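Local structure of EchA1_1 (Mycobacterium avium subsp. paratuberculosis, 3R9T) at residues V161-R164 with L165-G169; G115-E118 with L119-S123; V205-P208 with L209-Q212; A213-R216 with I217-V221; N81-P85 with D86-W90. The protein probably catalyses the reversible hydration of 2-enoyl-CoA thioesters to (3S)-3-hydroxyacyl-CoA in fatty acid metabolism. One frame throughout, in Å; residues are numbered along the deposited sequence.

Contact 1 of 5, residues V161-R164 with L165-G169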
loop_
_atom_site.group_PDB
_atom_site.type_symbol
_atom_site.label_atom_id
_atom_site.label_comp_id
_atom_site.label_asym_id
_atom_site.label_seq_id
_atom_site.Cartn_x
_atom_site.Cartn_y
_atom_site.Cartn_z
ATOM N N VAL B 161 10.585 2.055 -1.894
ATOM C CA VAL B 161 11.327 2.298 -0.663
ATOM C C VAL B 161 11.598 0.962 0.071
ATOM O O VAL B 161 12.719 0.731 0.571
ATOM C CB VAL B 161 10.569 3.298 0.222
ATOM C CG1 VAL B 161 11.282 3.534 1.536
ATOM C CG2 VAL B 161 10.378 4.618 -0.542
ATOM N N ALA B 162 10.581 0.096 0.136
ATOM C CA ALA B 162 10.709 -1.222 0.745
ATOM C C ALA B 162 11.750 -2.070 0.032
ATOM O O ALA B 162 12.591 -2.722 0.665
ATOM C CB ALA B 162 9.357 -1.943 0.741
ATOM N N MET B 163 11.708 -2.059 -1.294
ATOM C CA MET B 163 12.626 -2.871 -2.080
ATOM C C MET B 163 14.069 -2.402 -1.882
ATOM O O MET B 163 14.974 -3.218 -1.811
ATOM C CB MET B 163 12.254 -2.855 -3.564
ATOM C CG MET B 163 12.931 -3.962 -4.363
ATOM S SD MET B 163 12.413 -5.628 -3.871
ATOM C CE MET B 163 10.734 -5.274 -3.309
ATOM N N ARG B 164 14.296 -1.098 -1.778
ATOM C CA ARG B 164 15.672 -0.626 -1.556
ATOM C C ARG B 164 16.194 -1.150 -0.212
ATOM O O ARG B 164 17.316 -1.640 -0.099
ATOM C CB ARG B 164 15.770 0.907 -1.583
ATOM C CG ARG B 164 17.236 1.360 -1.665
ATOM C CD ARG B 164 17.432 2.822 -1.401
ATOM N NE ARG B 164 18.839 3.168 -1.620
ATOM C CZ ARG B 164 19.858 2.869 -0.801
ATOM N NH1 ARG B 164 19.670 2.244 0.362
ATOM N NH2 ARG B 164 21.097 3.226 -1.144
ATOM N N LEU B 165 15.367 -1.043 0.817
ATOM C CA LEU B 165 15.739 -1.524 2.137
ATOM C C LEU B 165 16.024 -3.046 2.119
ATOM O O LEU B 165 17.007 -3.523 2.701
ATOM C CB LEU B 165 14.619 -1.123 3.109
ATOM C CG LEU B 165 14.731 -1.373 4.606
ATOM C CD1 LEU B 165 13.766 -0.483 5.384
ATOM C CD2 LEU B 165 14.437 -2.819 4.882
ATOM N N LEU B 166 15.176 -3.791 1.431
ATOM C CA LEU B 166 15.260 -5.248 1.417
ATOM C C LEU B 166 16.508 -5.714 0.673
ATOM O O LEU B 166 17.201 -6.613 1.142
ATOM C CB LEU B 166 14.011 -5.818 0.746
ATOM C CG LEU B 166 13.875 -7.334 0.653
ATOM C CD1 LEU B 166 13.838 -7.931 2.063
ATOM C CD2 LEU B 166 12.641 -7.758 -0.149
ATOM N N LEU B 167 16.779 -5.109 -0.483
ATOM C CA LEU B 167 17.862 -5.566 -1.360
ATOM C C LEU B 167 19.237 -5.008 -0.995
ATOM O O LEU B 167 20.240 -5.684 -1.233
ATOM C CB LEU B 167 17.527 -5.255 -2.824
ATOM C CG LEU B 167 16.212 -5.859 -3.327
ATOM C CD1 LEU B 167 16.049 -5.587 -4.815
ATOM C CD2 LEU B 167 16.114 -7.357 -3.045
ATOM N N THR B 168 19.301 -3.787 -0.445
ATOM C CA THR B 168 20.585 -3.231 -0.001
ATOM C C THR B 168 20.972 -3.718 1.396
ATOM O O THR B 168 22.161 -3.850 1.695
ATOM C CB THR B 168 20.637 -1.680 0.004
ATOM O OG1 THR B 168 19.771 -1.160 1.023
ATOM C CG2 THR B 168 20.241 -1.100 -1.342
ATOM N N GLY B 169 19.978 -3.967 2.249
ATOM C CA GLY B 169 20.248 -4.333 3.632
ATOM C C GLY B 169 20.697 -3.157 4.488
ATOM O O GLY B 169 21.152 -3.346 5.618
#

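Contact 2 of 5, residues G115-E118 with L119-S123. With BEZ (benzoic acid), chain E.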
loop_
_atom_site.group_PDB
_atom_site.type_symbol
_atom_site.label_atom_id
_atom_site.label_comp_id
_atom_site.label_asym_id
_atom_site.label_seq_id
_atom_site.Cartn_x
_atom_site.Cartn_y
_atom_site.Cartn_z
ATOM N N GLY B 115 15.521 -9.043 12.753
ATOM C CA GLY B 115 14.463 -9.507 13.652
ATOM C C GLY B 115 13.757 -8.396 14.415
ATOM O O GLY B 115 12.544 -8.444 14.569
ATOM N N GLY B 116 14.481 -7.378 14.877
ATOM C CA GLY B 116 13.851 -6.256 15.575
ATOM C C GLY B 116 12.870 -5.473 14.726
ATOM O O GLY B 116 11.803 -5.058 15.179
ATOM N N THR B 117 13.250 -5.242 13.480
ATOM C CA THR B 117 12.371 -4.599 12.526
ATOM C C THR B 117 11.169 -5.502 12.209
ATOM O O THR B 117 10.056 -5.023 12.016
ATOM C CB THR B 117 13.151 -4.199 11.250
ATOM O OG1 THR B 117 13.918 -3.025 11.532
ATOM C CG2 THR B 117 12.227 -3.876 10.088
ATOM N N GLU B 118 11.394 -6.814 12.186
ATOM C CA GLU B 118 10.318 -7.771 11.928
ATOM C C GLU B 118 9.322 -7.790 13.096
ATOM O O GLU B 118 8.126 -7.950 12.890
ATOM C CB GLU B 118 10.908 -9.138 11.602
ATOM C CG GLU B 118 11.704 -9.090 10.290
ATOM C CD GLU B 118 12.428 -10.373 10.015
ATOM O OE1 GLU B 118 13.385 -10.665 10.768
ATOM O OE2 GLU B 118 12.017 -11.098 9.088
ATOM N N LEU B 119 9.799 -7.627 14.320
ATOM C CA LEU B 119 8.881 -7.446 15.453
ATOM C C LEU B 119 8.016 -6.188 15.290
ATOM O O LEU B 119 6.827 -6.211 15.589
ATOM C CB LEU B 119 9.639 -7.359 16.773
ATOM C CG LEU B 119 10.455 -8.582 17.204
ATOM C CD1 LEU B 119 11.200 -8.298 18.520
ATOM C CD2 LEU B 119 9.596 -9.841 17.311
ATOM N N ALA B 120 8.611 -5.092 14.823
ATOM C CA ALA B 120 7.881 -3.844 14.557
ATOM C C ALA B 120 6.812 -4.057 13.491
ATOM O O ALA B 120 5.657 -3.660 13.667
ATOM C CB ALA B 120 8.858 -2.707 14.132
ATOM N N LEU B 121 7.191 -4.719 12.403
ATOM C CA LEU B 121 6.258 -5.016 11.316
ATOM C C LEU B 121 5.083 -5.856 11.804
ATOM O O LEU B 121 3.957 -5.615 11.417
ATOM C CB LEU B 121 6.979 -5.704 10.169
ATOM C CG LEU B 121 8.019 -4.913 9.381
ATOM C CD1 LEU B 121 8.830 -5.836 8.510
ATOM C CD2 LEU B 121 7.278 -3.907 8.527
ATOM N N ALA B 122 5.349 -6.794 12.696
ATOM C CA ALA B 122 4.334 -7.699 13.213
ATOM C C ALA B 122 3.417 -7.015 14.243
ATOM O O ALA B 122 2.338 -7.518 14.554
ATOM C CB ALA B 122 5.029 -8.909 13.835
ATOM N N SER B 123 3.855 -5.894 14.805
ATOM C CA SER B 123 3.049 -5.125 15.767
ATOM C C SER B 123 1.987 -4.250 15.077
ATOM O O SER B 123 2.176 -3.838 13.930
ATOM C CB SER B 123 3.972 -4.257 16.643
ATOM O OG SER B 123 4.985 -5.015 17.310
HETATM C C BEZ E . 15.561 -13.163 10.456
HETATM O O1 BEZ E . 14.355 -12.925 10.303
HETATM O O2 BEZ E . 16.387 -12.230 10.448
HETATM C C1 BEZ E . 15.983 -14.576 10.693
HETATM C C2 BEZ E . 15.037 -15.485 11.151
HETATM C C3 BEZ E . 15.405 -16.805 11.382
HETATM C C4 BEZ E . 16.716 -17.207 11.153
HETATM C C5 BEZ E . 17.662 -16.293 10.694
HETATM C C6 BEZ E . 17.297 -14.971 10.465
#

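Contact 3 of 5, residues V205-P208 with L209-Q212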
loop_
_atom_site.group_PDB
_atom_site.type_symbol
_atom_site.label_atom_id
_atom_site.label_comp_id
_atom_site.label_asym_id
_atom_site.label_seq_id
_atom_site.Cartn_x
_atom_site.Cartn_y
_atom_site.Cartn_z
ATOM N N VAL B 205 -9.332 3.179 26.120
ATOM C CA VAL B 205 -10.557 3.890 26.500
ATOM C C VAL B 205 -11.727 3.516 25.597
ATOM O O VAL B 205 -12.879 3.788 25.947
ATOM C CB VAL B 205 -10.405 5.427 26.513
ATOM C CG1 VAL B 205 -9.414 5.839 27.600
ATOM C CG2 VAL B 205 -10.003 5.988 25.129
ATOM N N ASN B 206 -11.431 2.891 24.450
ATOM C CA ASN B 206 -12.458 2.535 23.466
ATOM C C ASN B 206 -13.102 1.193 23.780
ATOM O O ASN B 206 -12.609 0.442 24.629
ATOM C CB ASN B 206 -11.872 2.562 22.055
ATOM C CG ASN B 206 -11.333 3.939 21.688
ATOM O OD1 ASN B 206 -11.870 4.975 22.137
ATOM N ND2 ASN B 206 -10.269 3.971 20.882
ATOM N N ALA B 207 -14.217 0.914 23.111
ATOM C CA ALA B 207 -14.994 -0.294 23.365
ATOM C C ALA B 207 -14.195 -1.524 22.968
ATOM O O ALA B 207 -13.763 -1.613 21.829
ATOM C CB ALA B 207 -16.306 -0.245 22.616
ATOM N N PRO B 208 -13.958 -2.450 23.922
ATOM C CA PRO B 208 -13.086 -3.605 23.647
ATOM C C PRO B 208 -13.545 -4.473 22.490
ATOM O O PRO B 208 -12.738 -4.889 21.672
ATOM C CB PRO B 208 -13.140 -4.422 24.950
ATOM C CG PRO B 208 -14.317 -3.915 25.689
ATOM C CD PRO B 208 -14.426 -2.459 25.321
ATOM N N LEU B 209 -14.828 -4.784 22.436
ATOM C CA LEU B 209 -15.304 -5.641 21.355
ATOM C C LEU B 209 -15.159 -4.986 19.980
ATOM O O LEU B 209 -14.948 -5.675 18.981
ATOM C CB LEU B 209 -16.759 -6.049 21.565
ATOM C CG LEU B 209 -17.063 -6.863 22.830
ATOM C CD1 LEU B 209 -18.580 -7.029 22.986
ATOM C CD2 LEU B 209 -16.341 -8.204 22.790
ATOM N N SER B 210 -15.277 -3.664 19.937
ATOM C CA SER B 210 -15.099 -2.906 18.697
ATOM C C SER B 210 -13.645 -2.925 18.255
ATOM O O SER B 210 -13.350 -3.073 17.078
ATOM C CB SER B 210 -15.509 -1.451 18.899
ATOM O OG SER B 210 -16.874 -1.339 19.215
ATOM N N VAL B 211 -12.725 -2.755 19.199
ATOM C CA VAL B 211 -11.278 -2.739 18.874
ATOM C C VAL B 211 -10.845 -4.121 18.345
ATOM O O VAL B 211 -10.139 -4.239 17.324
ATOM C CB VAL B 211 -10.438 -2.305 20.121
ATOM C CG1 VAL B 211 -8.914 -2.586 19.939
ATOM C CG2 VAL B 211 -10.703 -0.834 20.468
ATOM N N GLN B 212 -11.307 -5.152 19.048
ATOM C CA GLN B 212 -11.019 -6.559 18.732
ATOM C C GLN B 212 -11.572 -6.928 17.365
ATOM O O GLN B 212 -10.853 -7.488 16.526
ATOM C CB GLN B 212 -11.558 -7.469 19.840
ATOM C CG GLN B 212 -10.747 -7.272 21.093
ATOM C CD GLN B 212 -11.302 -7.876 22.358
ATOM O OE1 GLN B 212 -10.833 -7.536 23.448
ATOM N NE2 GLN B 212 -12.273 -8.761 22.247
#

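Contact 4 of 5, residues A213-R216 with I217-V221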
loop_
_atom_site.group_PDB
_atom_site.type_symbol
_atom_site.label_atom_id
_atom_site.label_comp_id
_atom_site.label_asym_id
_atom_site.label_seq_id
_atom_site.Cartn_x
_atom_site.Cartn_y
_atom_site.Cartn_z
ATOM N N ALA B 213 -12.827 -6.565 17.121
ATOM C CA ALA B 213 -13.454 -6.847 15.835
ATOM C C ALA B 213 -12.757 -6.086 14.706
ATOM O O ALA B 213 -12.560 -6.614 13.604
ATOM C CB ALA B 213 -14.925 -6.495 15.859
ATOM N N SER B 214 -12.389 -4.830 14.971
ATOM C CA SER B 214 -11.702 -4.012 13.967
ATOM C C SER B 214 -10.368 -4.627 13.584
ATOM O O SER B 214 -10.018 -4.673 12.408
ATOM C CB SER B 214 -11.477 -2.572 14.461
ATOM O OG SER B 214 -12.699 -1.903 14.642
ATOM N N LYS B 215 -9.636 -5.130 14.571
ATOM C CA LYS B 215 -8.381 -5.840 14.282
ATOM C C LYS B 215 -8.582 -7.072 13.432
ATOM O O LYS B 215 -7.852 -7.278 12.470
ATOM C CB LYS B 215 -7.662 -6.283 15.567
ATOM C CG LYS B 215 -6.613 -5.353 16.074
ATOM C CD LYS B 215 -5.639 -6.038 17.093
ATOM C CE LYS B 215 -4.576 -6.928 16.462
ATOM N NZ LYS B 215 -3.410 -7.193 17.420
ATOM N N ARG B 216 -9.556 -7.905 13.773
ATOM C CA ARG B 216 -9.767 -9.132 13.021
ATOM C C ARG B 216 -10.091 -8.806 11.571
ATOM O O ARG B 216 -9.571 -9.460 10.667
ATOM C CB ARG B 216 -10.865 -9.988 13.635
ATOM C CG ARG B 216 -10.482 -10.580 14.972
ATOM C CD ARG B 216 -11.457 -11.585 15.459
ATOM N NE ARG B 216 -12.746 -10.996 15.781
ATOM C CZ ARG B 216 -13.142 -10.631 16.996
ATOM N NH1 ARG B 216 -14.352 -10.124 17.144
ATOM N NH2 ARG B 216 -12.364 -10.788 18.063
ATOM N N ILE B 217 -10.923 -7.791 11.333
ATOM C CA ILE B 217 -11.303 -7.484 9.962
ATOM C C ILE B 217 -10.130 -6.868 9.198
ATOM O O ILE B 217 -9.875 -7.246 8.068
ATOM C CB ILE B 217 -12.478 -6.509 9.885
ATOM C CG1 ILE B 217 -13.737 -7.129 10.456
ATOM C CG2 ILE B 217 -12.738 -6.101 8.428
ATOM C CD1 ILE B 217 -14.736 -6.112 11.018
ATOM N N ALA B 218 -9.410 -5.934 9.817
ATOM C CA ALA B 218 -8.313 -5.200 9.156
ATOM C C ALA B 218 -7.187 -6.118 8.725
ATOM O O ALA B 218 -6.499 -5.840 7.744
ATOM C CB ALA B 218 -7.758 -4.109 10.086
ATOM N N TYR B 219 -6.967 -7.185 9.483
ATOM C CA TYR B 219 -5.924 -8.154 9.118
ATOM C C TYR B 219 -6.465 -9.386 8.387
ATOM O O TYR B 219 -5.691 -10.269 8.068
ATOM C CB TYR B 219 -5.119 -8.600 10.333
ATOM C CG TYR B 219 -4.244 -7.501 10.887
ATOM C CD1 TYR B 219 -4.550 -6.905 12.087
ATOM C CD2 TYR B 219 -3.108 -7.052 10.199
ATOM C CE1 TYR B 219 -3.765 -5.872 12.598
ATOM C CE2 TYR B 219 -2.308 -6.004 10.710
ATOM C CZ TYR B 219 -2.646 -5.428 11.917
ATOM O OH TYR B 219 -1.864 -4.407 12.455
ATOM N N GLY B 220 -7.760 -9.451 8.098
ATOM C CA GLY B 220 -8.303 -10.607 7.373
ATOM C C GLY B 220 -8.146 -11.907 8.123
ATOM O O GLY B 220 -7.660 -12.884 7.584
ATOM N N VAL B 221 -8.605 -11.925 9.367
ATOM C CA VAL B 221 -8.418 -13.066 10.242
ATOM C C VAL B 221 -9.629 -13.972 10.234
ATOM O O VAL B 221 -10.749 -13.535 10.503
ATOM C CB VAL B 221 -8.116 -12.603 11.672
ATOM C CG1 VAL B 221 -8.076 -13.807 12.679
ATOM C CG2 VAL B 221 -6.811 -11.777 11.656
#

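Contact 5 of 5, residues N81-P85 with D86-W90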
loop_
_atom_site.group_PDB
_atom_site.type_symbol
_atom_site.label_atom_id
_atom_site.label_comp_id
_atom_site.label_asym_id
_atom_site.label_seq_id
_atom_site.Cartn_x
_atom_site.Cartn_y
_atom_site.Cartn_z
ATOM N N ASN B 81 16.569 -23.837 16.816
ATOM C CA ASN B 81 15.310 -23.150 16.517
ATOM C C ASN B 81 15.197 -21.920 17.392
ATOM O O ASN B 81 15.594 -21.941 18.561
ATOM C CB ASN B 81 14.086 -24.042 16.734
ATOM C CG ASN B 81 14.094 -25.284 15.855
ATOM O OD1 ASN B 81 14.553 -25.258 14.708
ATOM N ND2 ASN B 81 13.567 -26.379 16.391
ATOM N N LEU B 82 14.650 -20.855 16.823
ATOM C CA LEU B 82 14.548 -19.582 17.528
ATOM C C LEU B 82 13.183 -19.418 18.159
ATOM O O LEU B 82 13.003 -18.586 19.047
ATOM C CB LEU B 82 14.851 -18.431 16.573
ATOM C CG LEU B 82 16.276 -18.504 15.989
ATOM C CD1 LEU B 82 16.568 -17.284 15.140
ATOM C CD2 LEU B 82 17.352 -18.669 17.069
ATOM N N TYR B 83 12.245 -20.252 17.726
ATOM C CA TYR B 83 10.847 -20.100 18.073
ATOM C C TYR B 83 10.507 -20.701 19.432
ATOM O O TYR B 83 11.362 -21.299 20.085
ATOM C CB TYR B 83 9.966 -20.671 16.951
ATOM C CG TYR B 83 10.138 -22.145 16.625
ATOM C CD1 TYR B 83 9.658 -23.130 17.485
ATOM C CD2 TYR B 83 10.727 -22.559 15.425
ATOM C CE1 TYR B 83 9.789 -24.492 17.192
ATOM C CE2 TYR B 83 10.865 -23.929 15.118
ATOM C CZ TYR B 83 10.391 -24.888 16.011
ATOM O OH TYR B 83 10.504 -26.244 15.733
ATOM N N HIS B 84 9.272 -20.479 19.875
ATOM C CA HIS B 84 8.777 -21.081 21.117
ATOM C C HIS B 84 8.763 -22.582 20.874
ATOM O O HIS B 84 8.085 -23.033 19.963
ATOM C CB HIS B 84 7.358 -20.598 21.407
ATOM C CG HIS B 84 6.829 -20.964 22.758
ATOM N ND1 HIS B 84 6.884 -22.243 23.269
ATOM C CD2 HIS B 84 6.174 -20.220 23.682
ATOM C CE1 HIS B 84 6.322 -22.264 24.465
ATOM N NE2 HIS B 84 5.876 -21.050 24.738
ATOM N N PRO B 85 9.514 -23.357 21.676
ATOM C CA PRO B 85 9.605 -24.784 21.321
ATOM C C PRO B 85 8.281 -25.551 21.277
ATOM O O PRO B 85 8.201 -26.556 20.575
ATOM C CB PRO B 85 10.505 -25.392 22.411
ATOM C CG PRO B 85 10.945 -24.295 23.288
ATOM C CD PRO B 85 10.307 -23.007 22.868
ATOM N N ASP B 86 7.274 -25.107 22.025
ATOM C CA ASP B 86 5.961 -25.768 22.010
ATOM C C ASP B 86 4.927 -25.156 21.077
ATOM O O ASP B 86 3.811 -25.686 20.932
ATOM C CB ASP B 86 5.421 -25.794 23.410
ATOM C CG ASP B 86 6.273 -26.627 24.315
ATOM O OD1 ASP B 86 6.996 -27.530 23.821
ATOM O OD2 ASP B 86 6.221 -26.355 25.513
ATOM N N HIS B 87 5.315 -24.059 20.433
ATOM C CA HIS B 87 4.416 -23.299 19.583
ATOM C C HIS B 87 5.144 -22.828 18.330
ATOM O O HIS B 87 5.315 -21.622 18.113
ATOM C CB HIS B 87 3.850 -22.112 20.362
ATOM C CG HIS B 87 2.881 -22.508 21.431
ATOM N ND1 HIS B 87 1.640 -23.031 21.142
ATOM C CD2 HIS B 87 2.978 -22.483 22.781
ATOM C CE1 HIS B 87 1.008 -23.301 22.270
ATOM N NE2 HIS B 87 1.793 -22.967 23.278
ATOM N N PRO B 88 5.568 -23.780 17.474
ATOM C CA PRO B 88 6.233 -23.369 16.253
ATOM C C PRO B 88 5.334 -22.474 15.391
ATOM O O PRO B 88 5.836 -21.645 14.630
ATOM C CB PRO B 88 6.510 -24.702 15.545
ATOM C CG PRO B 88 5.507 -25.625 16.078
ATOM C CD PRO B 88 5.378 -25.245 17.508
ATOM N N GLU B 89 4.020 -22.645 15.533
ATOM C CA GLU B 89 3.046 -21.921 14.723
ATOM C C GLU B 89 3.061 -20.422 15.018
ATOM O O GLU B 89 2.548 -19.646 14.212
ATOM C CB GLU B 89 1.623 -22.479 14.880
ATOM C CG GLU B 89 0.908 -22.134 16.190
ATOM C CD GLU B 89 1.353 -22.985 17.361
ATOM O OE1 GLU B 89 2.355 -23.717 17.222
ATOM O OE2 GLU B 89 0.695 -22.926 18.421
ATOM N N TRP B 90 3.644 -20.007 16.146
ATOM C CA TRP B 90 3.723 -18.566 16.469
ATOM C C TRP B 90 4.917 -17.859 15.824
ATOM O O TRP B 90 5.037 -16.630 15.885
ATOM C CB TRP B 90 3.791 -18.344 17.981
ATOM C CG TRP B 90 2.537 -18.716 18.718
ATOM C CD1 TRP B 90 1.296 -18.905 18.189
ATOM C CD2 TRP B 90 2.409 -18.930 20.124
ATOM N NE1 TRP B 90 0.402 -19.233 19.180
ATOM C CE2 TRP B 90 1.060 -19.245 20.380
ATOM C CE3 TRP B 90 3.303 -18.865 21.199
ATOM C CZ2 TRP B 90 0.586 -19.507 21.663
ATOM C CZ3 TRP B 90 2.835 -19.123 22.466
ATOM C CH2 TRP B 90 1.492 -19.448 22.693
HETATM O O HOH W 1 7.153 -19.532 18.348
#

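Contact 1 of 5, residues V161-R164 with L165-G169
T168 bends back onto R164, one turn earlier in helix 159-168, and grips its carbonyl oxygen twice. T168 N donates to R164 O at 2.9 Å, while the hydroxyl OG1 donates to the same oxygen at 2.7 Å from the opposite face of the carbonyl plane. A chi1 of 68° sets OG1 between the backbone N and the carbonyl carbon, and from there a threonine hydroxyl can reach back along the helix. The remaining backbone bonds are ordinary i to i+4 links, among them L166 N to A162 O at 2.9 Å.

Apolar contacts lie on another side of the helix. In the conformer described, M163 CG meets L167 CD1 at 3.5 Å, with SD near the same methyl; since M163 was modelled twice, this detail is tentative. A162 and L166 pack on helix 149-156, where a small residue and a branched apolar one suit a buried helix face.

Around the charged group, the methyl CG2 of T168 lies over one face of the R164 guanidinium, offset toward its rim. R164 runs extended from CG to NE, and its NH1 forms a salt bridge with E170 just past the helix. G169, with positive phi, turns the chain there. Two carbonyls of the last turn are thus satisfied in different ways: R164 O takes two donors from within the turn, and L167 O takes one from N206 ND2 of a neighbouring subunit.

Contact 2 of 5, residues G115-E118 with L119-S123
Helix 115-122 of the crotonase fold begins beside the ligand pocket, and its first turn is closed by L119 N donating to G115 O at 2.9 Å. A120 N to G116 O and L121 N to T117 O continue the pattern, and A122 N completes it by donating to E118 O at 3.0 Å. G115 and G116 carry no side chain, which keeps the buried start of the helix slim.

The side chains follow the backbone. L119 has CG anti to the carbonyl carbon (chi1 -62°), which brings CG to 3.4 Å from G115 O, and L121 lays its CG 3.3 Å from T117 O in the same manner. The T117 methyl CG2 is 4.2 Å from L121 CD1, a loose apolar touch, while its hydroxyl is bonded to A112 and G135.

E118, extended beyond CG, runs into the site that holds benzoic acid. Its OE1 is 2.5 Å from O1 of the ligand carboxyl group, and E138 of the pocket also comes close to OE1. The other oxygen, OE2, accepts from the backbone N of G149, and A147 N bonds the ligand. Farther along, S123 OG donates to L119 O at 2.8 Å, and K160 of another subunit takes the carbonyls of L121 and S123. One short helix therefore presents a carboxyl group, steadied by a backbone N-H, to the ligand from its middle and offers carbonyl oxygens to a lysine at its C-terminal end.

Contact 3 of 5, residues V205-P208 with L209-Q212
L209 follows P208 in the first turn of helix 208-218, and its side chain is carried outward to pack on L243 of a neighbouring subunit. An apolar branched residue suits this position, which stays partly exposed even in the trimer.

S210 turns back toward the residue before the helix. Its CB lies 3.4 Å from A207 O, and OG is 3.6 Å from the methyl CB of A207. The hydroxyl itself is engaged elsewhere, bonded to L143 O of the same neighbouring subunit, whose G142 packs against both A207 and S210. Small side chains suit a place where another chain packs against both residues.

V211 closes the first turn: its N donates to A207 O at 3.0 Å. A207 is the N-cap residue, and P208 takes the first helical position, where proline fits well because its ring nitrogen has no hydrogen to offer and its phi of -59° is already helical. With CG1 anti to the backbone N (chi1 167°), V211 swings CG2 toward the preceding loop, where it meets N206 CB at 3.9 Å. Beyond that CB, the N206 amide crosses the subunit boundary: OD1 accepts from K140 of the neighbouring subunit, and ND2 also donates to T168 O of that subunit.

Q212 makes the next helical bond, N to P208 O at 3.0 Å. With its CG anti to the carbonyl carbon, the extended side chain runs back beside the same P208 carbonyl, CG lying 3.2 Å from P208 O and OE1 4.2 Å from P208 CB. The side chain also touches D101 and K102.

Contact 4 of 5, residues A213-R216 with I217-V221
The bend in K215 at chi3 (78°) and the chi1 of -69° in Y219, which sets the ring carbon CG anti to the carbonyl carbon, bring these two side chains across one another, with K215 CE 4.1 Å from Y219 CE1. The ring also comes close to the backbone, CD1 lying 3.3 Å from K215 O. Both polar ends then converge on D124: NZ forms a salt bridge to it and the tyrosine OH a hydrogen bond, the two side chains being long enough to reach it from starting points a turn apart.

Helix 208-218 ends here in a Schellman motif. Its closing i to i+4 bonds are I217 N to A213 O, A218 N to S214 O (2.9 Å) and, last, Y219 N to K215 O. G220 then takes positive phi, a conformation glycine accepts readily, its N donating to I217 O at 3.1 Å. Past it, V221 N returns to R216 O at 2.9 Å, and V221 enters the hairpin strand 221-222 with CB 4.3 Å from R216 CB. R216 itself folds back at chi3; A213 N lies over one face of its guanidinium, offset toward the rim, and its NE forms a salt bridge with E239 of a neighbouring subunit.

Contact 5 of 5, residues N81-P85 with D86-W90
H84 and H87 are the ends of a type I beta turn, closed by H87 N donating to H84 O at 3.0 Å. P85 sits second in the turn, where its ring-restricted phi fits. D86 N bonds H84 ND1 at 3.1 Å, tilted 15° from the imidazole plane, so this nitrogen serves as an acceptor.

The two histidines also form an edge-to-face pair, their planes at 82°: H87 CD2 stands over the centre of the H84 ring. W90 presents its six-membered ring edge to the H84 face in an offset arrangement, with CZ3 3.7 Å from H84 CD2, making a small aromatic cluster. Elsewhere in the loop, P88 lies over one face of Y83 in a CH-pi contact, CB 4.0 Å from the ring centroid, while N81 CB lies over the opposite face. Flat rings and prolines suit a largely exposed loop in which H84 is the buried member of the contact.

A water closes the gap between the two arms, accepting from H84 N and donating to H87 O. The H87 ring is held by E89, two residues on: ND1 donates to E89 OE2 at 2.9 Å, on the syn side of the carboxylate. Further out, W90 stacks on H98, and L82, just before Y83, touches the benzoic acid. H84 NE2 is bonded to D43 OD1 of helix 35-50, consistent with a proton on NE2.

In the fold
Contact 2 is the most central, its centre about 3 Å from that of the chain, and puts a carboxyl group at the ligand. Contact 1 is also buried but lies farther out, beside another subunit. Contacts 3 and 4 are the start and end of one helix, 208-218, entered through the N-cap A207 with P208 next, and left through a Schellman glycine. Both face a neighbouring subunit. Contacts 1 and 3 come together across a subunit boundary, between different copies of the chain. Contact 5 is the surface member, untouched by other chains; aromatic rings and a turn replace helical bonds, though its L82 shares the benzoic acid pocket with E118 of contact 2.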